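Local coordinates for protein nidogen-1 (Mus musculus, PDB 1GL4) that binds collagen IV and perlecan and associates tightly with laminin in basement membranes, and probably has a role in cell-extracellular matrix interactions, at residues Ile60-Ser65 with Val174-Tyr179; Ser101-Ala106 with Ala181-Glu186; Ala138-Leu143 with His223-Arg228. All coordinates share one frame; numbering follows the deposited sequence.

Contact 1: residues Ile60-Ser65 with Val174-Tyr179; sequences IFVGSS and VPQIPY
Val62 and Val174 form a parallel beta bridge where strand 49-62 of the G2 beta-barrel of nidogen-1 ends. Their CA atoms are 5.3 Å apart. The short strand 173-174 runs beside the last residues of strand 49-62.

Two backbone hydrogen bonds make the bridge. Val174 N donates to Phe61 O at 3.0 Å, with an N-H...O angle of 163°. Gly63 N donates to Val174 O at 2.8 Å. The residue on the second strand thus bonds to the neighbours of Val62 on both sides, as in a parallel ladder. A CA-H...O contact from Val62 CA adds to the load on Val174 O. One water donates to Gly63 O at 2.7 Å and makes a weak bond to Val174 O.

After the bridge the first chain turns back. Val62 to Ser65 is a type II' beta turn, closed by a bond from Ser65 N to Val62 O. Gly63 has a positive phi of 58° in this turn. A side chain there would also press on Gln176 CB. Arg173 NH1 binds both Gly63 O and Ser65 O and ties the turn to the second strand.

The apolar contacts are few. Ile60 and Val174 meet methyl to methyl, CG2 on CG2, and their side chains cross obliquely. Val62 and Gln176 cross at about a right angle. Val62 CG1 lies anti to the backbone N (chi1 179°). This branch touches the base of the extended Gln176 chain, and Val62 CG1 is 3.7 Å from Gln176 CB.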
ATOM      1  N   ILE A  60       8.273 -18.408   9.377  1.00 14.81           N
ATOM      2  CA  ILE A  60       9.526 -17.668   9.298  1.00 15.00           C
ATOM      3  C   ILE A  60      10.575 -17.927  10.374  1.00 13.55           C
ATOM      4  O   ILE A  60      10.305 -17.789  11.568  1.00 13.00           O
ATOM      5  CB  ILE A  60       9.223 -16.148   9.284  1.00 14.61           C
ATOM      6  CG1 ILE A  60       8.328 -15.819   8.084  1.00 16.66           C
ATOM      7  CG2 ILE A  60      10.519 -15.350   9.217  1.00 18.15           C
ATOM      8  CD1 ILE A  60       7.796 -14.415   8.072  1.00 17.06           C
ATOM      9  N   PHE A  61      11.780 -18.282   9.936  1.00 15.10           N
ATOM     10  CA  PHE A  61      12.894 -18.511  10.854  1.00 14.71           C
ATOM     11  C   PHE A  61      13.562 -17.149  11.091  1.00 14.45           C
ATOM     12  O   PHE A  61      13.894 -16.452  10.134  1.00 14.95           O
ATOM     13  CB  PHE A  61      13.931 -19.466  10.243  1.00 14.21           C
ATOM     14  CG  PHE A  61      13.413 -20.862   9.972  1.00 17.65           C
ATOM     15  CD1 PHE A  61      12.679 -21.143   8.823  1.00 17.82           C
ATOM     16  CD2 PHE A  61      13.680 -21.899  10.863  1.00 18.06           C
ATOM     17  CE1 PHE A  61      12.219 -22.441   8.560  1.00 19.51           C
ATOM     18  CE2 PHE A  61      13.226 -23.201  10.611  1.00 19.75           C
ATOM     19  CZ  PHE A  61      12.493 -23.470   9.456  1.00 18.50           C
ATOM     20  N   VAL A  62      13.750 -16.769  12.352  1.00 14.18           N
ATOM     21  CA  VAL A  62      14.386 -15.491  12.679  1.00 14.22           C
ATOM     22  C   VAL A  62      15.843 -15.690  13.103  1.00 14.51           C
ATOM     23  O   VAL A  62      16.150 -16.549  13.939  1.00 13.42           O
ATOM     24  CB  VAL A  62      13.644 -14.763  13.829  1.00 15.04           C
ATOM     25  CG1 VAL A  62      14.345 -13.444  14.153  1.00 16.63           C
ATOM     26  CG2 VAL A  62      12.196 -14.501  13.435  1.00 17.86           C
ATOM     27  N   GLY A  63      16.740 -14.893  12.528  1.00 13.91           N
ATOM     28  CA  GLY A  63      18.150 -15.000  12.866  1.00 15.18           C
ATOM     29  C   GLY A  63      18.717 -16.388  12.615  1.00 17.49           C
ATOM     30  O   GLY A  63      18.692 -16.878  11.486  1.00 15.74           O
ATOM     31  N   SER A  64      19.215 -17.034  13.663  1.00 18.16           N
ATOM     32  CA  SER A  64      19.799 -18.365  13.522  1.00 19.67           C
ATOM     33  C   SER A  64      18.913 -19.462  14.106  1.00 20.15           C
ATOM     34  O   SER A  64      19.349 -20.604  14.258  1.00 21.34           O
ATOM     35  CB  SER A  64      21.169 -18.410  14.208  1.00 20.76           C
ATOM     36  OG  SER A  64      21.033 -18.294  15.615  1.00 20.33           O
ATOM     37  N   SER A  65      17.672 -19.119  14.432  1.00 17.95           N
ATOM     38  CA  SER A  65      16.749 -20.085  15.013  1.00 19.39           C
ATOM     39  C   SER A  65      16.459 -21.264  14.086  1.00 19.51           C
ATOM     40  O   SER A  65      16.313 -21.091  12.878  1.00 19.35           O
ATOM     41  CB  SER A  65      15.434 -19.399  15.391  1.00 19.99           C
ATOM     42  OG  SER A  65      14.521 -20.336  15.942  1.00 22.75           O
ATOM     43  N   VAL A 174      14.763 -14.616   7.899  1.00 14.78           N
ATOM     44  CA  VAL A 174      15.096 -13.190   7.917  1.00 14.06           C
ATOM     45  C   VAL A 174      16.035 -12.924   9.089  1.00 14.64           C
ATOM     46  O   VAL A 174      15.997 -13.637  10.098  1.00 13.51           O
ATOM     47  CB  VAL A 174      13.842 -12.294   8.091  1.00 14.19           C
ATOM     48  CG1 VAL A 174      12.877 -12.501   6.916  1.00 11.18           C
ATOM     49  CG2 VAL A 174      13.154 -12.603   9.416  1.00 14.76           C
ATOM     50  N   PRO A 175      16.900 -11.902   8.967  1.00 13.75           N
ATOM     51  CA  PRO A 175      17.841 -11.563  10.041  1.00 13.18           C
ATOM     52  C   PRO A 175      17.063 -11.058  11.261  1.00 15.02           C
ATOM     53  O   PRO A 175      15.952 -10.538  11.128  1.00 15.55           O
ATOM     54  CB  PRO A 175      18.699 -10.454   9.426  1.00 13.98           C
ATOM     55  CG  PRO A 175      18.545 -10.643   7.936  1.00 14.27           C
ATOM     56  CD  PRO A 175      17.098 -11.033   7.794  1.00 14.36           C
ATOM     57  N   GLN A 176      17.644 -11.204  12.445  1.00 16.31           N
ATOM     58  CA  GLN A 176      16.976 -10.754  13.662  1.00 16.83           C
ATOM     59  C   GLN A 176      17.184  -9.271  13.936  1.00 16.24           C
ATOM     60  O   GLN A 176      18.303  -8.760  13.850  1.00 17.21           O
ATOM     61  CB  GLN A 176      17.477 -11.544  14.865  1.00 19.33           C
ATOM     62  CG  GLN A 176      16.812 -11.155  16.172  1.00 23.79           C
ATOM     63  CD  GLN A 176      17.400 -11.899  17.348  1.00 27.28           C
ATOM     64  OE1 GLN A 176      18.556 -11.682  17.722  1.00 30.35           O
ATOM     65  NE2 GLN A 176      16.614 -12.792  17.931  1.00 28.27           N
ATOM     66  N   ILE A 177      16.093  -8.589  14.262  1.00 14.66           N
ATOM     67  CA  ILE A 177      16.133  -7.175  14.608  1.00 14.90           C
ATOM     68  C   ILE A 177      15.810  -7.115  16.100  1.00 15.06           C
ATOM     69  O   ILE A 177      14.861  -7.751  16.559  1.00 14.01           O
ATOM     70  CB  ILE A 177      15.103  -6.372  13.779  1.00 13.78           C
ATOM     71  CG1 ILE A 177      15.647  -6.182  12.363  1.00 12.02           C
ATOM     72  CG2 ILE A 177      14.824  -5.024  14.429  1.00 13.87           C
ATOM     73  CD1 ILE A 177      14.828  -5.295  11.498  1.00 14.80           C
ATOM     74  N   PRO A 178      16.615  -6.373  16.880  1.00 15.73           N
ATOM     75  CA  PRO A 178      16.412  -6.242  18.329  1.00 16.49           C
ATOM     76  C   PRO A 178      15.007  -5.796  18.726  1.00 16.07           C
ATOM     77  O   PRO A 178      14.411  -4.951  18.071  1.00 14.79           O
ATOM     78  CB  PRO A 178      17.461  -5.205  18.736  1.00 16.82           C
ATOM     79  CG  PRO A 178      18.566  -5.431  17.735  1.00 17.16           C
ATOM     80  CD  PRO A 178      17.788  -5.595  16.443  1.00 17.17           C
ATOM     81  N   TYR A 179      14.488  -6.371  19.806  1.00 16.49           N
ATOM     82  CA  TYR A 179      13.168  -6.000  20.305  1.00 18.57           C
ATOM     83  C   TYR A 179      13.166  -4.505  20.630  1.00 16.35           C
ATOM     84  O   TYR A 179      14.078  -4.004  21.297  1.00 16.26           O
ATOM     85  CB  TYR A 179      12.837  -6.793  21.581  1.00 21.84           C
ATOM     86  CG  TYR A 179      12.219  -8.162  21.363  1.00 26.58           C
ATOM     87  CD1 TYR A 179      12.470  -8.897  20.202  1.00 28.70           C
ATOM     88  CD2 TYR A 179      11.404  -8.737  22.341  1.00 28.39           C
ATOM     89  CE1 TYR A 179      11.925 -10.174  20.021  1.00 27.94           C
ATOM     90  CE2 TYR A 179      10.858 -10.010  22.172  1.00 29.42           C
ATOM     91  CZ  TYR A 179      11.122 -10.723  21.010  1.00 28.78           C
ATOM     92  OH  TYR A 179      10.587 -11.980  20.846  1.00 26.17           O
TER
HETATM   93  O   HOH W   1      19.081 -14.935   9.708  1.00 33.88           O

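Contact 2: residues Ser101-Ala106 with Ala181-Glu186; sequences SLLPLA and ASVHIE
The side chains of Leu103 and Val183 run alongside each other with opposed directions. Both CB atoms point toward the opposing segment. Leu103 CB meets the Val183 CG2 methyl at 3.7 Å, the closest approach of this pair. Val183 CG2, anti to the carbonyl carbon, is the methyl that touches both Leu103 and Pro104. Farther out, Leu103 CD1 reaches back along the strand to Ala181 O at 3.8 Å. The Pro104 ring meets the same Val183 methyl with its CG at 4.2 Å.

Ile185 makes the next contact along the strand. Its chain is extended at chi2 (163°), which carries CD1 out to the loop. There Ile185 CD1 lies 4.1 Å from Ala106 CB and 3.9 Å from Pro104 O. Leu102 to Leu105 is a type I beta turn, closed by a bond from Leu105 N to Leu102 O.

Val258 of strand 248-261 touches both Ala106 and Val183, and Leu267 touches Leu103. The contact is buried apolar packing. It joins the loop between helices 96-99 and 107-115 to strand 182-195 of the nidogen G2 beta-barrel.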
ATOM      1  N   SER A 101      11.424  -7.946  13.322  1.00 11.42           N
ATOM      2  CA  SER A 101      12.246  -8.436  12.218  1.00 11.35           C
ATOM      3  C   SER A 101      11.602  -8.311  10.836  1.00 12.03           C
ATOM      4  O   SER A 101      12.280  -8.479   9.827  1.00 10.83           O
ATOM      5  CB  SER A 101      12.662  -9.889  12.470  1.00 12.77           C
ATOM      6  OG  SER A 101      13.560  -9.958  13.569  1.00 14.85           O
ATOM      7  N   LEU A 102      10.304  -8.022  10.787  1.00 12.15           N
ATOM      8  CA  LEU A 102       9.610  -7.857   9.507  1.00 12.77           C
ATOM      9  C   LEU A 102       9.552  -6.379   9.097  1.00 12.87           C
ATOM     10  O   LEU A 102       9.108  -6.044   7.993  1.00 12.33           O
ATOM     11  CB  LEU A 102       8.182  -8.407   9.596  1.00 13.22           C
ATOM     12  CG  LEU A 102       8.006  -9.899   9.904  1.00 13.41           C
ATOM     13  CD1 LEU A 102       6.528 -10.212  10.059  1.00 11.07           C
ATOM     14  CD2 LEU A 102       8.621 -10.736   8.796  1.00 13.48           C
ATOM     15  N   LEU A 103      10.015  -5.498   9.981  1.00 11.56           N
ATOM     16  CA  LEU A 103       9.987  -4.057   9.716  1.00 12.38           C
ATOM     17  C   LEU A 103      10.582  -3.590   8.388  1.00 12.01           C
ATOM     18  O   LEU A 103      10.053  -2.674   7.759  1.00 11.78           O
ATOM     19  CB  LEU A 103      10.650  -3.292  10.868  1.00 11.11           C
ATOM     20  CG  LEU A 103       9.788  -3.128  12.129  1.00 13.46           C
ATOM     21  CD1 LEU A 103      10.598  -2.478  13.240  1.00  9.61           C
ATOM     22  CD2 LEU A 103       8.559  -2.282  11.797  1.00 13.53           C
ATOM     23  N   PRO A 104      11.691  -4.199   7.942  1.00 12.58           N
ATOM     24  CA  PRO A 104      12.276  -3.757   6.670  1.00 12.49           C
ATOM     25  C   PRO A 104      11.471  -4.163   5.433  1.00 13.11           C
ATOM     26  O   PRO A 104      11.690  -3.631   4.347  1.00 12.30           O
ATOM     27  CB  PRO A 104      13.656  -4.426   6.665  1.00 13.05           C
ATOM     28  CG  PRO A 104      13.937  -4.694   8.121  1.00 14.57           C
ATOM     29  CD  PRO A 104      12.592  -5.131   8.636  1.00 12.57           C
ATOM     30  N   LEU A 105      10.535  -5.092   5.605  1.00 12.30           N
ATOM     31  CA  LEU A 105       9.751  -5.614   4.484  1.00 13.68           C
ATOM     32  C   LEU A 105       8.540  -4.806   4.018  1.00 11.91           C
ATOM     33  O   LEU A 105       7.469  -5.366   3.769  1.00 13.40           O
ATOM     34  CB  LEU A 105       9.313  -7.044   4.804  1.00 15.83           C
ATOM     35  CG  LEU A 105      10.440  -7.954   5.311  1.00 17.68           C
ATOM     36  CD1 LEU A 105       9.877  -9.320   5.681  1.00 19.36           C
ATOM     37  CD2 LEU A 105      11.510  -8.085   4.244  1.00 19.67           C
ATOM     38  N   ALA A 106       8.720  -3.500   3.867  1.00 11.54           N
ATOM     39  CA  ALA A 106       7.649  -2.626   3.412  1.00 11.98           C
ATOM     40  C   ALA A 106       7.009  -3.094   2.095  1.00 13.09           C
ATOM     41  O   ALA A 106       5.823  -2.856   1.867  1.00 12.48           O
ATOM     42  CB  ALA A 106       8.172  -1.205   3.259  1.00 14.01           C
ATOM     43  N   ALA A 181      13.515  -2.018  18.519  1.00 14.60           N
ATOM     44  CA  ALA A 181      14.258  -1.215  17.559  1.00 14.54           C
ATOM     45  C   ALA A 181      13.302  -0.675  16.496  1.00 15.48           C
ATOM     46  O   ALA A 181      12.163  -1.138  16.380  1.00 15.96           O
ATOM     47  CB  ALA A 181      15.352  -2.063  16.908  1.00 15.53           C
ATOM     48  N   SER A 182      13.759   0.314  15.733  1.00 13.98           N
ATOM     49  CA  SER A 182      12.952   0.902  14.668  1.00 14.34           C
ATOM     50  C   SER A 182      13.745   0.837  13.361  1.00 13.92           C
ATOM     51  O   SER A 182      14.952   0.595  13.381  1.00 13.28           O
ATOM     52  CB  SER A 182      12.593   2.353  15.011  1.00 15.86           C
ATOM     53  OG  SER A 182      13.755   3.113  15.300  1.00 19.32           O
ATOM     54  N   VAL A 183      13.070   1.055  12.232  1.00 12.71           N
ATOM     55  CA  VAL A 183      13.711   0.990  10.917  1.00 13.46           C
ATOM     56  C   VAL A 183      13.362   2.183  10.017  1.00 13.29           C
ATOM     57  O   VAL A 183      12.235   2.680  10.039  1.00 12.98           O
ATOM     58  CB  VAL A 183      13.303  -0.326  10.190  1.00 12.52           C
ATOM     59  CG1 VAL A 183      13.731  -0.287   8.739  1.00 13.98           C
ATOM     60  CG2 VAL A 183      13.930  -1.523  10.891  1.00 14.51           C
ATOM     61  N   HIS A 184      14.327   2.637   9.223  1.00 13.82           N
ATOM     62  CA  HIS A 184      14.105   3.759   8.311  1.00 14.78           C
ATOM     63  C   HIS A 184      14.500   3.442   6.869  1.00 14.06           C
ATOM     64  O   HIS A 184      15.571   2.888   6.609  1.00 12.41           O
ATOM     65  CB  HIS A 184      14.881   4.996   8.765  1.00 18.09           C
ATOM     66  CG  HIS A 184      14.724   6.168   7.844  1.00 24.14           C
ATOM     67  ND1 HIS A 184      13.507   6.774   7.608  1.00 27.31           N
ATOM     68  CD2 HIS A 184      15.626   6.832   7.081  1.00 26.76           C
ATOM     69  CE1 HIS A 184      13.666   7.759   6.742  1.00 27.85           C
ATOM     70  NE2 HIS A 184      14.943   7.815   6.406  1.00 27.49           N
ATOM     71  N   ILE A 185      13.627   3.818   5.942  1.00 13.14           N
ATOM     72  CA  ILE A 185      13.836   3.599   4.515  1.00 12.06           C
ATOM     73  C   ILE A 185      13.734   4.937   3.767  1.00 13.92           C
ATOM     74  O   ILE A 185      12.743   5.661   3.896  1.00 11.99           O
ATOM     75  CB  ILE A 185      12.781   2.595   3.973  1.00 13.50           C
ATOM     76  CG1 ILE A 185      13.033   1.207   4.577  1.00 11.85           C
ATOM     77  CG2 ILE A 185      12.832   2.532   2.448  1.00 11.95           C
ATOM     78  CD1 ILE A 185      11.855   0.255   4.456  1.00 15.44           C
ATOM     79  N   GLU A 186      14.772   5.259   2.999  1.00 13.66           N
ATOM     80  CA  GLU A 186      14.830   6.500   2.218  1.00 14.88           C
ATOM     81  C   GLU A 186      14.107   6.339   0.876  1.00 14.36           C
ATOM     82  O   GLU A 186      13.863   5.226   0.430  1.00 12.81           O
ATOM     83  CB  GLU A 186      16.289   6.865   1.933  1.00 18.15           C
ATOM     84  CG  GLU A 186      17.104   7.294   3.139  1.00 22.71           C
ATOM     85  CD  GLU A 186      17.040   8.788   3.361  1.00 28.61           C
ATOM     86  OE1 GLU A 186      15.935   9.310   3.625  1.00 29.96           O
ATOM     87  OE2 GLU A 186      18.100   9.444   3.259  1.00 33.68           O
TER

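Contact 3: residues Ala138-Leu143 with His223-Arg228; sequences AEVTFL and HIYQWR
Strands 138-142 and 223-228 pair antiparallel, the N-to-C directions of these short segments 159° apart, with Glu139-Arg228 and Thr141-Gln226 as hydrogen-bonded pairs and Val140-Trp227 and Phe142-Tyr225 as non-hydrogen-bonded pairs.

On one face of the sheet lie Glu139, Thr141, Gln226 and Arg228. The Arg228 chain bends at chi3, and the end of the side chain comes nearer the other strand. NH1 and NH2 of Arg228 both bind Thr141 OG1 end-on, each at 3.0 Å. Arg228 NH2 also makes a salt bridge to Glu139 OE2 at 3.0 Å, using the anti lone pair of that oxygen. The carboxylate lies in a plane 87° from the guanidinium. Within its own strand, Arg228 NH1 donates to Gln226 OE1 at 2.9 Å. Lys148 is a second cationic partner of Glu139 OE2. An alanine in place of Arg228 would probably leave Thr141 OG1 and Gln226 OE1 without these donors and Glu139 OE2 without this arginine, with Lys148 still beside it.

The two strands belong to the wall of the G2 beta-barrel, and strand 198-210 pairs with the other edge of 221-232. The bond from Leu143 N to Ile224 O continues the ladder, and a water links Leu143 O with Ile224 N.

The other face carries Val140, Phe142, Tyr225 and Trp227. Val140 CB sits over the six-membered ring of Trp227, 3.7 Å from its centroid, in a CH-pi contact. Val140 CG2 touches Trp227 CE2 at 3.6 Å. Trp227 NE1 lies over the centre of the Tyr225 ring, whose buried hydroxyl has Pro104 O as its partner. Phe142 and Tyr225 lie side by side with ring planes at 55°, and Phe142 CE2 is 3.6 Å from Tyr225 CD1.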
ATOM      1  N   ALA A 138       7.523 -13.215  -5.176  1.00 13.18           N
ATOM      2  CA  ALA A 138       8.665 -12.383  -4.810  1.00 13.43           C
ATOM      3  C   ALA A 138       9.661 -13.090  -3.894  1.00 14.82           C
ATOM      4  O   ALA A 138       9.310 -14.009  -3.150  1.00 14.14           O
ATOM      5  CB  ALA A 138       8.182 -11.094  -4.150  1.00 13.45           C
ATOM      6  N   GLU A 139      10.917 -12.654  -3.963  1.00 14.06           N
ATOM      7  CA  GLU A 139      11.971 -13.209  -3.127  1.00 15.51           C
ATOM      8  C   GLU A 139      12.852 -12.067  -2.650  1.00 15.20           C
ATOM      9  O   GLU A 139      13.054 -11.090  -3.376  1.00 16.38           O
ATOM     10  CB  GLU A 139      12.839 -14.199  -3.908  1.00 14.76           C
ATOM     11  CG  GLU A 139      12.148 -15.488  -4.301  1.00 19.77           C
ATOM     12  CD  GLU A 139      13.114 -16.481  -4.920  1.00 21.65           C
ATOM     13  OE1 GLU A 139      12.665 -17.571  -5.332  1.00 22.03           O
ATOM     14  OE2 GLU A 139      14.323 -16.174  -4.990  1.00 23.26           O
ATOM     15  N   VAL A 140      13.366 -12.183  -1.432  1.00 13.59           N
ATOM     16  CA  VAL A 140      14.252 -11.162  -0.899  1.00 12.65           C
ATOM     17  C   VAL A 140      15.460 -11.812  -0.235  1.00 14.14           C
ATOM     18  O   VAL A 140      15.325 -12.719   0.591  1.00 13.24           O
ATOM     19  CB  VAL A 140      13.526 -10.238   0.117  1.00 15.04           C
ATOM     20  CG1 VAL A 140      13.016 -11.040   1.298  1.00 13.46           C
ATOM     21  CG2 VAL A 140      14.467  -9.144   0.585  1.00 15.65           C
ATOM     22  N   THR A 141      16.645 -11.363  -0.630  1.00 12.39           N
ATOM     23  CA  THR A 141      17.887 -11.869  -0.068  1.00 12.20           C
ATOM     24  C   THR A 141      18.513 -10.738   0.733  1.00 12.65           C
ATOM     25  O   THR A 141      18.637  -9.620   0.228  1.00 11.90           O
ATOM     26  CB  THR A 141      18.895 -12.280  -1.169  1.00 13.77           C
ATOM     27  OG1 THR A 141      18.332 -13.312  -1.987  1.00 13.73           O
ATOM     28  CG2 THR A 141      20.178 -12.806  -0.536  1.00 15.79           C
ATOM     29  N   PHE A 142      18.871 -11.016   1.985  1.00 14.17           N
ATOM     30  CA  PHE A 142      19.521 -10.017   2.832  1.00 14.49           C
ATOM     31  C   PHE A 142      21.012 -10.317   2.691  1.00 15.43           C
ATOM     32  O   PHE A 142      21.494 -11.354   3.157  1.00 15.84           O
ATOM     33  CB  PHE A 142      19.084 -10.163   4.296  1.00 13.57           C
ATOM     34  CG  PHE A 142      17.622  -9.875   4.532  1.00 15.72           C
ATOM     35  CD1 PHE A 142      16.643 -10.786   4.139  1.00 15.20           C
ATOM     36  CD2 PHE A 142      17.224  -8.693   5.154  1.00 16.05           C
ATOM     37  CE1 PHE A 142      15.284 -10.525   4.364  1.00 16.33           C
ATOM     38  CE2 PHE A 142      15.866  -8.423   5.383  1.00 18.26           C
ATOM     39  CZ  PHE A 142      14.896  -9.347   4.984  1.00 15.81           C
ATOM     40  N   LEU A 143      21.737  -9.419   2.036  1.00 15.26           N
ATOM     41  CA  LEU A 143      23.161  -9.621   1.794  1.00 15.34           C
ATOM     42  C   LEU A 143      23.982  -9.853   3.061  1.00 14.75           C
ATOM     43  O   LEU A 143      23.948  -9.055   3.994  1.00 13.21           O
ATOM     44  CB  LEU A 143      23.730  -8.434   1.007  1.00 16.96           C
ATOM     45  CG  LEU A 143      22.955  -8.020  -0.253  1.00 20.10           C
ATOM     46  CD1 LEU A 143      23.826  -7.082  -1.085  1.00 23.17           C
ATOM     47  CD2 LEU A 143      22.569  -9.245  -1.073  1.00 24.48           C
ATOM     48  N   HIS A 223      21.952  -1.860   6.420  1.00 13.70           N
ATOM     49  CA  HIS A 223      22.027  -3.201   5.861  1.00 14.78           C
ATOM     50  C   HIS A 223      21.436  -3.152   4.456  1.00 13.70           C
ATOM     51  O   HIS A 223      20.693  -2.229   4.126  1.00 13.23           O
ATOM     52  CB  HIS A 223      21.274  -4.182   6.765  1.00 16.82           C
ATOM     53  CG  HIS A 223      21.827  -4.245   8.157  1.00 21.35           C
ATOM     54  ND1 HIS A 223      23.006  -4.891   8.461  1.00 20.61           N
ATOM     55  CD2 HIS A 223      21.410  -3.663   9.308  1.00 22.35           C
ATOM     56  CE1 HIS A 223      23.296  -4.699   9.737  1.00 23.45           C
ATOM     57  NE2 HIS A 223      22.345  -3.956  10.273  1.00 23.11           N
ATOM     58  N   ILE A 224      21.775  -4.135   3.633  1.00 13.32           N
ATOM     59  CA  ILE A 224      21.315  -4.164   2.246  1.00 14.21           C
ATOM     60  C   ILE A 224      20.544  -5.428   1.892  1.00 13.90           C
ATOM     61  O   ILE A 224      20.866  -6.510   2.376  1.00 11.75           O
ATOM     62  CB  ILE A 224      22.521  -4.099   1.278  1.00 15.03           C
ATOM     63  CG1 ILE A 224      23.420  -2.918   1.635  1.00 18.78           C
ATOM     64  CG2 ILE A 224      22.035  -3.999  -0.171  1.00 18.05           C
ATOM     65  CD1 ILE A 224      24.807  -2.995   1.009  1.00 20.61           C
ATOM     66  N   TYR A 225      19.520  -5.288   1.055  1.00 14.35           N
ATOM     67  CA  TYR A 225      18.776  -6.454   0.589  1.00 13.88           C
ATOM     68  C   TYR A 225      18.363  -6.290  -0.863  1.00 14.79           C
ATOM     69  O   TYR A 225      18.285  -5.173  -1.377  1.00 14.42           O
ATOM     70  CB  TYR A 225      17.565  -6.799   1.486  1.00 13.08           C
ATOM     71  CG  TYR A 225      16.519  -5.730   1.793  1.00 15.52           C
ATOM     72  CD1 TYR A 225      15.487  -6.012   2.684  1.00 14.75           C
ATOM     73  CD2 TYR A 225      16.561  -4.456   1.226  1.00 16.60           C
ATOM     74  CE1 TYR A 225      14.526  -5.068   3.012  1.00 14.26           C
ATOM     75  CE2 TYR A 225      15.590  -3.494   1.552  1.00 17.54           C
ATOM     76  CZ  TYR A 225      14.576  -3.816   2.450  1.00 16.88           C
ATOM     77  OH  TYR A 225      13.619  -2.891   2.810  1.00 18.46           O
ATOM     78  N   GLN A 226      18.147  -7.416  -1.535  1.00 13.78           N
ATOM     79  CA  GLN A 226      17.758  -7.400  -2.937  1.00 13.30           C
ATOM     80  C   GLN A 226      16.367  -7.979  -3.124  1.00 14.12           C
ATOM     81  O   GLN A 226      16.098  -9.112  -2.717  1.00 14.67           O
ATOM     82  CB  GLN A 226      18.742  -8.215  -3.785  1.00 13.37           C
ATOM     83  CG  GLN A 226      18.417  -8.180  -5.281  1.00 16.43           C
ATOM     84  CD  GLN A 226      19.289  -9.115  -6.103  1.00 19.10           C
ATOM     85  OE1 GLN A 226      19.172 -10.338  -6.010  1.00 17.46           O
ATOM     86  NE2 GLN A 226      20.171  -8.540  -6.914  1.00 18.03           N
ATOM     87  N   TRP A 227      15.492  -7.192  -3.740  1.00 15.16           N
ATOM     88  CA  TRP A 227      14.126  -7.623  -4.015  1.00 15.68           C
ATOM     89  C   TRP A 227      13.989  -8.078  -5.469  1.00 14.78           C
ATOM     90  O   TRP A 227      14.445  -7.398  -6.387  1.00 14.97           O
ATOM     91  CB  TRP A 227      13.140  -6.486  -3.735  1.00 17.30           C
ATOM     92  CG  TRP A 227      12.869  -6.325  -2.285  1.00 19.84           C
ATOM     93  CD1 TRP A 227      13.586  -5.580  -1.390  1.00 20.36           C
ATOM     94  CD2 TRP A 227      11.871  -7.014  -1.528  1.00 20.24           C
ATOM     95  NE1 TRP A 227      13.097  -5.769  -0.120  1.00 20.81           N
ATOM     96  CE2 TRP A 227      12.044  -6.645  -0.174  1.00 19.93           C
ATOM     97  CE3 TRP A 227      10.848  -7.912  -1.859  1.00 19.28           C
ATOM     98  CZ2 TRP A 227      11.231  -7.147   0.850  1.00 20.52           C
ATOM     99  CZ3 TRP A 227      10.039  -8.413  -0.839  1.00 19.97           C
ATOM    100  CH2 TRP A 227      10.238  -8.029   0.496  1.00 19.08           C
ATOM    101  N   ARG A 228      13.368  -9.236  -5.663  1.00 12.67           N
ATOM    102  CA  ARG A 228      13.165  -9.796  -6.997  1.00 13.60           C
ATOM    103  C   ARG A 228      11.701 -10.229  -7.099  1.00 11.69           C
ATOM    104  O   ARG A 228      11.217 -10.946  -6.230  1.00 13.68           O
ATOM    105  CB  ARG A 228      14.083 -11.010  -7.194  1.00 13.36           C
ATOM    106  CG  ARG A 228      15.571 -10.728  -6.967  1.00 14.46           C
ATOM    107  CD  ARG A 228      16.436 -11.975  -7.213  1.00 17.97           C
ATOM    108  NE  ARG A 228      16.183 -13.037  -6.239  1.00 19.04           N
ATOM    109  CZ  ARG A 228      16.641 -13.038  -4.988  1.00 22.39           C
ATOM    110  NH1 ARG A 228      17.388 -12.033  -4.541  1.00 20.58           N
ATOM    111  NH2 ARG A 228      16.346 -14.044  -4.177  1.00 22.38           N
TER
HETATM  112  O   HOH W   2      23.795  -5.953   4.283  1.00 25.60           O

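The three contacts adjoin one another on the same side of the chain's centre. Contacts 1 and 2 have centres about 13 Å apart. They meet where Ser101 OG probably hydrogen-bonds to Ile177 N at 3.0 Å, and Ile177 CD1 packs on Pro104 CG. Contacts 2 and 3, also about 13 Å between centres, are joined by Tyr225 OH and Pro104 O at 2.6 Å. Leu105 of the same loop packs on Trp227 and Phe142. Contact 1 reaches contact 3, about 15 Å away between centres, through Pro175 and Val174 on Phe142. Only contact 2 comes near a perlecan-binding residue: the Leu103 side chain is about 7 Å from that of Arg268.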